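Side-chain contacts in dehydrogenase (Sinorhizobium meliloti, PDB 3UOE), which probably acts as an oxidoreductase of the malate/L-lactate dehydrogenase (LDH2/MDH2) family, although its own substrate is not established: residues S98-D103 with R118-I123; M114-V119 with A132-A137. All blocks are in the same frame, centred on the assembly; numbering follows the deposited sequence.

Interaction 1: S98-D103 with R118-I123; sequences SFLSVD and RVTRRI
In the beta-alpha-beta unit built from strand 99-105, helix 109-127 and strand 129-137, the side chain of Leu100 reaches from the first strand to the helix, where it meets Val119 and Thr120. The nearest backbone approach is also at this point, with the CA atoms of Leu100 and Thr120 7.1 Å apart. A single methyl of the leucine does most of the work: CD1 touches CG2 of Thr120 at 3.8 Å and CG1 of Val119 at 4.0 Å, resting on two consecutive residues of the helix. Leu100 and Val119 run across each other at about a right angle, and the valine reaches the leucine with one branch, CG1, which lies anti to its backbone N (chi1 170°). The threonine methyl also lies against the root of the leucine, its CG2 standing 4.0 Å from Leu100 CB.

Thr120 divides its two branches between different tasks. With chi1 at 59°, OG1 sits between the backbone N and the carbonyl carbon and hydrogen-bonds to the carbonyl O of Ala116, one turn back in the helix, while CG2 is presented to the strand. Its polar atom is thus satisfied within the helix, and what Thr120 offers Leu100 is its methyl. Arg118 belongs to the exposed side of the helix; Val119 CG2, the branch that does not touch the leucine, lies 3.6 Å above the plane of the Arg118 guanidinium, offset toward the rim.

Trp94 of strand 91-96 touches Leu100, Val119 and Ile123, extending the apolar layer to the neighbouring antiparallel strand. Such a layer of aliphatic side chains between a sheet and the helix covering it is characteristic of the beta-alpha-beta crossover.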
ATOM      1  N   SER A  98      19.170  -1.590  10.135  1.00  8.66           N
ATOM      2  CA  SER A  98      17.903  -2.211   9.739  1.00  8.77           C
ATOM      3  C   SER A  98      17.703  -2.264   8.229  1.00  8.71           C
ATOM      4  O   SER A  98      16.611  -2.583   7.755  1.00  8.08           O
ATOM      5  CB  SER A  98      16.712  -1.491  10.384  1.00  7.79           C
ATOM      6  OG  SER A  98      16.768  -1.565  11.790  1.00  8.62           O
ATOM      7  N   PHE A  99      18.755  -1.965   7.477  1.00  8.03           N
ATOM      8  CA  PHE A  99      18.613  -1.792   6.038  1.00  7.27           C
ATOM      9  C   PHE A  99      19.588  -2.670   5.270  1.00  7.96           C
ATOM     10  O   PHE A  99      20.798  -2.422   5.278  1.00  7.16           O
ATOM     11  CB  PHE A  99      18.805  -0.320   5.653  1.00  6.69           C
ATOM     12  CG  PHE A  99      18.344   0.009   4.249  1.00  8.44           C
ATOM     13  CD1 PHE A  99      19.006  -0.519   3.139  1.00  7.54           C
ATOM     14  CD2 PHE A  99      17.262   0.856   4.040  1.00  7.60           C
ATOM     15  CE1 PHE A  99      18.592  -0.216   1.851  1.00  7.00           C
ATOM     16  CE2 PHE A  99      16.838   1.165   2.756  1.00  7.54           C
ATOM     17  CZ  PHE A  99      17.509   0.624   1.654  1.00  7.50           C
ATOM     18  N   LEU A 100      19.049  -3.687   4.601  1.00  6.57           N
ATOM     19  CA  LEU A 100      19.855  -4.613   3.813  1.00  7.53           C
ATOM     20  C   LEU A 100      19.759  -4.245   2.334  1.00  8.71           C
ATOM     21  O   LEU A 100      18.679  -4.271   1.742  1.00  6.19           O
ATOM     22  CB  LEU A 100      19.351  -6.044   3.996  1.00  7.38           C
ATOM     23  CG  LEU A 100      20.285  -7.261   4.019  1.00 11.46           C
ATOM     24  CD1 LEU A 100      19.693  -8.370   3.148  1.00  8.92           C
ATOM     25  CD2 LEU A 100      21.706  -6.968   3.601  1.00  9.43           C
ATOM     26  N   SER A 101      20.897  -3.906   1.744  1.00  7.85           N
ATOM     27  CA  SER A 101      20.985  -3.663   0.314  1.00  7.80           C
ATOM     28  C   SER A 101      21.439  -4.930  -0.399  1.00  7.88           C
ATOM     29  O   SER A 101      22.501  -5.471  -0.095  1.00  9.86           O
ATOM     30  CB  SER A 101      21.979  -2.539   0.040  1.00  7.15           C
ATOM     31  OG  SER A 101      22.108  -2.332  -1.348  1.00 11.21           O
ATOM     32  N   VAL A 102      20.643  -5.407  -1.348  1.00  6.89           N
ATOM     33  CA  VAL A 102      20.951  -6.667  -2.015  1.00  6.55           C
ATOM     34  C   VAL A 102      21.198  -6.465  -3.498  1.00  6.18           C
ATOM     35  O   VAL A 102      20.357  -5.930  -4.216  1.00  6.08           O
ATOM     36  CB  VAL A 102      19.817  -7.733  -1.838  1.00  6.65           C
ATOM     37  CG1 VAL A 102      20.205  -9.055  -2.499  1.00  5.27           C
ATOM     38  CG2 VAL A 102      19.511  -7.957  -0.378  1.00  6.53           C
ATOM     39  N   ASP A 103      22.370  -6.884  -3.945  1.00  6.72           N
ATOM     40  CA  ASP A 103      22.632  -7.045  -5.366  1.00  7.36           C
ATOM     41  C   ASP A 103      22.255  -8.477  -5.740  1.00  6.98           C
ATOM     42  O   ASP A 103      22.873  -9.426  -5.262  1.00  6.54           O
ATOM     43  CB  ASP A 103      24.109  -6.785  -5.663  1.00  7.22           C
ATOM     44  CG  ASP A 103      24.461  -7.001  -7.121  1.00  8.40           C
ATOM     45  OD1 ASP A 103      23.610  -7.509  -7.884  1.00  7.77           O
ATOM     46  OD2 ASP A 103      25.598  -6.656  -7.509  1.00 13.62           O
ATOM     47  N   ARG A 118      15.712 -14.701   4.918  1.00 10.27           N
ATOM     48  CA  ARG A 118      16.437 -15.420   5.960  1.00 11.45           C
ATOM     49  C   ARG A 118      17.399 -14.486   6.688  1.00 12.89           C
ATOM     50  O   ARG A 118      17.475 -14.482   7.917  1.00 12.71           O
ATOM     51  CB  ARG A 118      17.205 -16.595   5.364  1.00 13.31           C
ATOM     52  CG  ARG A 118      18.271 -17.176   6.294  1.00 17.88           C
ATOM     53  CD  ARG A 118      19.140 -18.226   5.581  1.00 21.61           C
ATOM     54  NE  ARG A 118      20.072 -17.640   4.613  1.00 21.49           N
ATOM     55  CZ  ARG A 118      21.256 -17.127   4.934  1.00 18.50           C
ATOM     56  NH1 ARG A 118      21.650 -17.120   6.200  1.00 20.80           N
ATOM     57  NH2 ARG A 118      22.039 -16.614   3.994  1.00 20.91           N
ATOM     58  N   VAL A 119      18.128 -13.689   5.915  1.00 12.24           N
ATOM     59  CA  VAL A 119      19.113 -12.772   6.465  1.00 11.52           C
ATOM     60  C   VAL A 119      18.458 -11.633   7.259  1.00 10.80           C
ATOM     61  O   VAL A 119      18.892 -11.292   8.354  1.00 11.76           O
ATOM     62  CB  VAL A 119      20.008 -12.193   5.344  1.00 12.27           C
ATOM     63  CG1 VAL A 119      20.877 -11.044   5.880  1.00 10.33           C
ATOM     64  CG2 VAL A 119      20.862 -13.302   4.712  1.00 10.80           C
ATOM     65  N   THR A 120      17.405 -11.042   6.715  1.00  9.98           N
ATOM     66  CA  THR A 120      16.775  -9.934   7.415  1.00 12.98           C
ATOM     67  C   THR A 120      16.067 -10.404   8.680  1.00 11.55           C
ATOM     68  O   THR A 120      16.071  -9.703   9.684  1.00 12.36           O
ATOM     69  CB  THR A 120      15.807  -9.133   6.521  1.00 10.81           C
ATOM     70  OG1 THR A 120      14.779 -10.001   6.032  1.00 15.50           O
ATOM     71  CG2 THR A 120      16.555  -8.529   5.358  1.00  9.23           C
ATOM     72  N   ARG A 121      15.475 -11.593   8.631  1.00 11.58           N
ATOM     73  CA  ARG A 121      14.770 -12.138   9.790  1.00 15.21           C
ATOM     74  C   ARG A 121      15.666 -12.263  11.035  1.00 16.45           C
ATOM     75  O   ARG A 121      15.208 -12.059  12.161  1.00 14.85           O
ATOM     76  CB  ARG A 121      14.137 -13.493   9.453  1.00 17.67           C
ATOM     77  CG  ARG A 121      13.256 -14.024  10.561  1.00 26.31           C
ATOM     78  CD  ARG A 121      12.698 -15.407  10.267  1.00 32.91           C
ATOM     79  NE  ARG A 121      11.978 -15.927  11.428  1.00 37.02           N
ATOM     80  CZ  ARG A 121      11.544 -17.181  11.542  1.00 44.53           C
ATOM     81  NH1 ARG A 121      11.760 -18.050  10.563  1.00 44.86           N
ATOM     82  NH2 ARG A 121      10.899 -17.567  12.638  1.00 43.62           N
ATOM     83  N   ARG A 122      16.936 -12.600  10.820  1.00 13.21           N
ATOM     84  CA  ARG A 122      17.893 -12.757  11.910  1.00 17.98           C
ATOM     85  C   ARG A 122      18.027 -11.485  12.755  1.00 17.99           C
ATOM     86  O   ARG A 122      18.194 -11.542  13.971  1.00 17.91           O
ATOM     87  CB  ARG A 122      19.260 -13.151  11.340  1.00 17.64           C
ATOM     88  CG  ARG A 122      19.316 -14.587  10.837  1.00 23.64           C
ATOM     89  CD  ARG A 122      20.197 -14.733   9.593  1.00 28.53           C
ATOM     90  NE  ARG A 122      21.623 -14.802   9.906  1.00 40.72           N
ATOM     91  CZ  ARG A 122      22.593 -14.814   8.991  1.00 45.05           C
ATOM     92  NH1 ARG A 122      22.296 -14.756   7.698  1.00 30.56           N
ATOM     93  NH2 ARG A 122      23.867 -14.884   9.367  1.00 52.31           N
ATOM     94  N   ILE A 123      17.938 -10.344  12.084  1.00 15.85           N
ATOM     95  CA  ILE A 123      18.148  -9.030  12.676  1.00 14.44           C
ATOM     96  C   ILE A 123      16.929  -8.527  13.474  1.00 16.42           C
ATOM     97  O   ILE A 123      17.064  -7.718  14.401  1.00 16.55           O
ATOM     98  CB  ILE A 123      18.554  -8.031  11.546  1.00 16.31           C
ATOM     99  CG1 ILE A 123      20.060  -7.796  11.558  1.00 15.78           C
ATOM    100  CG2 ILE A 123      17.787  -6.719  11.615  1.00 16.18           C
ATOM    101  CD1 ILE A 123      20.858  -8.990  11.104  1.00 16.71           C
TER

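Interaction 2: M114-V119 with A132-A137; sequences MDAMRV and AAIRNA
Ala116 and Ala132 meet methyl to methyl, CB to CB at 4.1 Å, at the closest approach of segments 114-119 and 132-137. Both bonds from CA to CB are directed across the interface, and because neither side chain extends beyond its methyl, the backbones come close: the two CA atoms are 6.5 Å apart. Further along the strand, Ile134 approaches the same alanine with the end of its longer branch, CD1 lying 4.4 Å from Ala116 CB. The side chain leaves the strand toward the helix, and CD1, the last atom of the branch, makes the closest approach. Ala116 therefore faces two alternate residues of the strand, and all three side chains are buried.

The strand is the second of a beta-alpha-beta crossover, parallel to strand 99-105, and the helix packs over both. Ala133, between the two contact residues, points to the other face of the sheet, as alternation in a strand requires, and touches Phe99 and Leu287 there. Ile134 also packs on Val112 and Met113, one turn earlier in the helix, so its contact with Ala116 is only part of its cover.

Away from this tight alanine pair, the helix turns a polar side outward. There the partly exposed Asp115 and the exposed Arg118 form a salt bridge between residues three apart, long at 3.4 Å from Arg118 NH2 to Asp115 OD1. OD1 lies in the guanidinium plane, at its edge, and also takes a weak bond from NE at 3.5 Å; neither charged group touches the strand.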
HETATM    1  N   MSE A 114      14.029 -15.199  -0.989  1.00  6.98           N
HETATM    2  CA  MSE A 114      13.987 -16.053   0.202  1.00  9.33           C
HETATM    3  C   MSE A 114      15.285 -15.986   1.009  1.00  8.15           C
HETATM    4  O   MSE A 114      15.283 -16.140   2.224  1.00  7.58           O
HETATM    5  CB  MSE A 114      13.626 -17.504  -0.152  1.00  7.14           C
HETATM    6  CG  MSE A 114      12.178 -17.683  -0.621  1.00  8.34           C
HETATM    7 SE   MSE A 114      10.850 -17.018   0.672  1.00 26.43          SE
HETATM    8  CE  MSE A 114      11.230 -18.219   2.162  1.00  9.23           C
ATOM      9  N   ASP A 115      16.398 -15.741   0.335  1.00  9.92           N
ATOM     10  CA  ASP A 115      17.659 -15.624   1.049  1.00 10.30           C
ATOM     11  C   ASP A 115      17.698 -14.305   1.818  1.00  9.45           C
ATOM     12  O   ASP A 115      18.144 -14.253   2.970  1.00  7.70           O
ATOM     13  CB  ASP A 115      18.850 -15.747   0.096  1.00  9.99           C
ATOM     14  CG  ASP A 115      20.129 -16.090   0.827  1.00 14.99           C
ATOM     15  OD1 ASP A 115      20.320 -17.278   1.170  1.00 18.24           O
ATOM     16  OD2 ASP A 115      20.932 -15.165   1.078  1.00 17.84           O
ATOM     17  N   ALA A 116      17.220 -13.248   1.165  1.00  9.69           N
ATOM     18  CA  ALA A 116      17.093 -11.934   1.784  1.00  9.40           C
ATOM     19  C   ALA A 116      16.205 -12.005   3.020  1.00  9.12           C
ATOM     20  O   ALA A 116      16.472 -11.354   4.033  1.00  8.86           O
ATOM     21  CB  ALA A 116      16.520 -10.940   0.784  1.00  7.80           C
HETATM   22  N   MSE A 117      15.142 -12.795   2.927  1.00  8.12           N
HETATM   23  CA  MSE A 117      14.239 -12.968   4.054  1.00 10.29           C
HETATM   24  C   MSE A 117      14.942 -13.661   5.218  1.00 10.88           C
HETATM   25  O   MSE A 117      14.796 -13.254   6.372  1.00 12.09           O
HETATM   26  CB  MSE A 117      12.983 -13.745   3.649  1.00  7.94           C
HETATM   27  CG  MSE A 117      11.981 -13.862   4.785  1.00 13.86           C
HETATM   28 SE   MSE A 117      10.248 -14.669   4.326  1.00 29.71          SE
HETATM   29  CE  MSE A 117       9.906 -13.741   2.631  1.00  7.76           C
ATOM     30  N   ARG A 118      15.712 -14.701   4.918  1.00 10.27           N
ATOM     31  CA  ARG A 118      16.437 -15.420   5.960  1.00 11.45           C
ATOM     32  C   ARG A 118      17.399 -14.486   6.688  1.00 12.89           C
ATOM     33  O   ARG A 118      17.475 -14.482   7.917  1.00 12.71           O
ATOM     34  CB  ARG A 118      17.205 -16.595   5.364  1.00 13.31           C
ATOM     35  CG  ARG A 118      18.271 -17.176   6.294  1.00 17.88           C
ATOM     36  CD  ARG A 118      19.140 -18.226   5.581  1.00 21.61           C
ATOM     37  NE  ARG A 118      20.072 -17.640   4.613  1.00 21.49           N
ATOM     38  CZ  ARG A 118      21.256 -17.127   4.934  1.00 18.50           C
ATOM     39  NH1 ARG A 118      21.650 -17.120   6.200  1.00 20.80           N
ATOM     40  NH2 ARG A 118      22.039 -16.614   3.994  1.00 20.91           N
ATOM     41  N   VAL A 119      18.128 -13.689   5.915  1.00 12.24           N
ATOM     42  CA  VAL A 119      19.113 -12.772   6.465  1.00 11.52           C
ATOM     43  C   VAL A 119      18.458 -11.633   7.259  1.00 10.80           C
ATOM     44  O   VAL A 119      18.892 -11.292   8.354  1.00 11.76           O
ATOM     45  CB  VAL A 119      20.008 -12.193   5.344  1.00 12.27           C
ATOM     46  CG1 VAL A 119      20.877 -11.044   5.880  1.00 10.33           C
ATOM     47  CG2 VAL A 119      20.862 -13.302   4.712  1.00 10.80           C
ATOM     48  N   ALA A 132      14.822  -5.204   3.223  1.00  5.15           N
ATOM     49  CA  ALA A 132      15.764  -5.593   2.193  1.00  6.62           C
ATOM     50  C   ALA A 132      15.342  -4.993   0.844  1.00  6.84           C
ATOM     51  O   ALA A 132      14.194  -5.148   0.395  1.00  6.23           O
ATOM     52  CB  ALA A 132      15.881  -7.120   2.114  1.00  7.66           C
ATOM     53  N   ALA A 133      16.274  -4.281   0.221  1.00  5.48           N
ATOM     54  CA  ALA A 133      16.021  -3.618  -1.045  1.00  5.61           C
ATOM     55  C   ALA A 133      16.869  -4.277  -2.119  1.00  6.16           C
ATOM     56  O   ALA A 133      18.098  -4.166  -2.108  1.00  6.01           O
ATOM     57  CB  ALA A 133      16.332  -2.128  -0.940  1.00  4.96           C
ATOM     58  N   ILE A 134      16.196  -4.951  -3.047  1.00  6.60           N
ATOM     59  CA  ILE A 134      16.841  -5.812  -4.034  1.00  5.78           C
ATOM     60  C   ILE A 134      16.871  -5.192  -5.419  1.00  6.37           C
ATOM     61  O   ILE A 134      15.873  -4.651  -5.890  1.00  6.14           O
ATOM     62  CB  ILE A 134      16.089  -7.167  -4.161  1.00  7.96           C
ATOM     63  CG1 ILE A 134      15.975  -7.861  -2.801  1.00  6.58           C
ATOM     64  CG2 ILE A 134      16.757  -8.068  -5.190  1.00  5.14           C
ATOM     65  CD1 ILE A 134      14.816  -8.838  -2.726  1.00  6.41           C
ATOM     66  N   ARG A 135      18.024  -5.290  -6.072  1.00  5.90           N
ATOM     67  CA  ARG A 135      18.173  -4.885  -7.461  1.00  5.52           C
ATOM     68  C   ARG A 135      18.819  -6.044  -8.206  1.00  5.62           C
ATOM     69  O   ARG A 135      19.278  -7.000  -7.583  1.00  5.84           O
ATOM     70  CB  ARG A 135      19.044  -3.625  -7.578  1.00  4.94           C
ATOM     71  CG  ARG A 135      20.511  -3.847  -7.223  1.00  5.86           C
ATOM     72  CD  ARG A 135      21.238  -2.529  -6.978  1.00  5.92           C
ATOM     73  NE  ARG A 135      22.665  -2.718  -6.738  1.00  8.03           N
ATOM     74  CZ  ARG A 135      23.212  -2.951  -5.544  1.00  9.59           C
ATOM     75  NH1 ARG A 135      22.453  -3.032  -4.454  1.00  8.18           N
ATOM     76  NH2 ARG A 135      24.527  -3.116  -5.438  1.00 12.34           N
ATOM     77  N   ASN A 136      18.839  -5.967  -9.533  1.00  7.05           N
ATOM     78  CA  ASN A 136      19.558  -6.939 -10.350  1.00  6.20           C
ATOM     79  C   ASN A 136      19.159  -8.381 -10.029  1.00  5.80           C
ATOM     80  O   ASN A 136      20.012  -9.274  -9.953  1.00  5.95           O
ATOM     81  CB  ASN A 136      21.071  -6.735 -10.189  1.00  6.38           C
ATOM     82  CG  ASN A 136      21.884  -7.375 -11.311  1.00  7.41           C
ATOM     83  OD1 ASN A 136      21.410  -7.529 -12.434  1.00  5.90           O
ATOM     84  ND2 ASN A 136      23.125  -7.736 -11.004  1.00  7.74           N
ATOM     85  N   ALA A 137      17.859  -8.593  -9.832  1.00  5.42           N
ATOM     86  CA  ALA A 137      17.282  -9.931  -9.694  1.00  5.14           C
ATOM     87  C   ALA A 137      16.178 -10.143 -10.730  1.00  5.36           C
ATOM     88  O   ALA A 137      15.562  -9.192 -11.183  1.00  5.30           O
ATOM     89  CB  ALA A 137      16.730 -10.140  -8.288  1.00  3.65           C
TER

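How the interactions relate
Interactions 1 and 2 are neighbouring parts of one helix-sheet interface, their centres 7 Å apart: helix 109-127 meets strand 99-105 in the first and strand 129-137 in the second. They share Arg118 and Val119, but only interaction 1 uses Val119 for contact. Thr120 bridges them, since the methyl CG2 that packs on Leu100 also lies 3.6 Å from Ala132 CB. Beneath the helix, the two parallel strands are joined by probable backbone hydrogen bonds, from Ala133 N to Leu100 O at 2.8 Å and from Val102 N to Ala133 O at 2.9 Å.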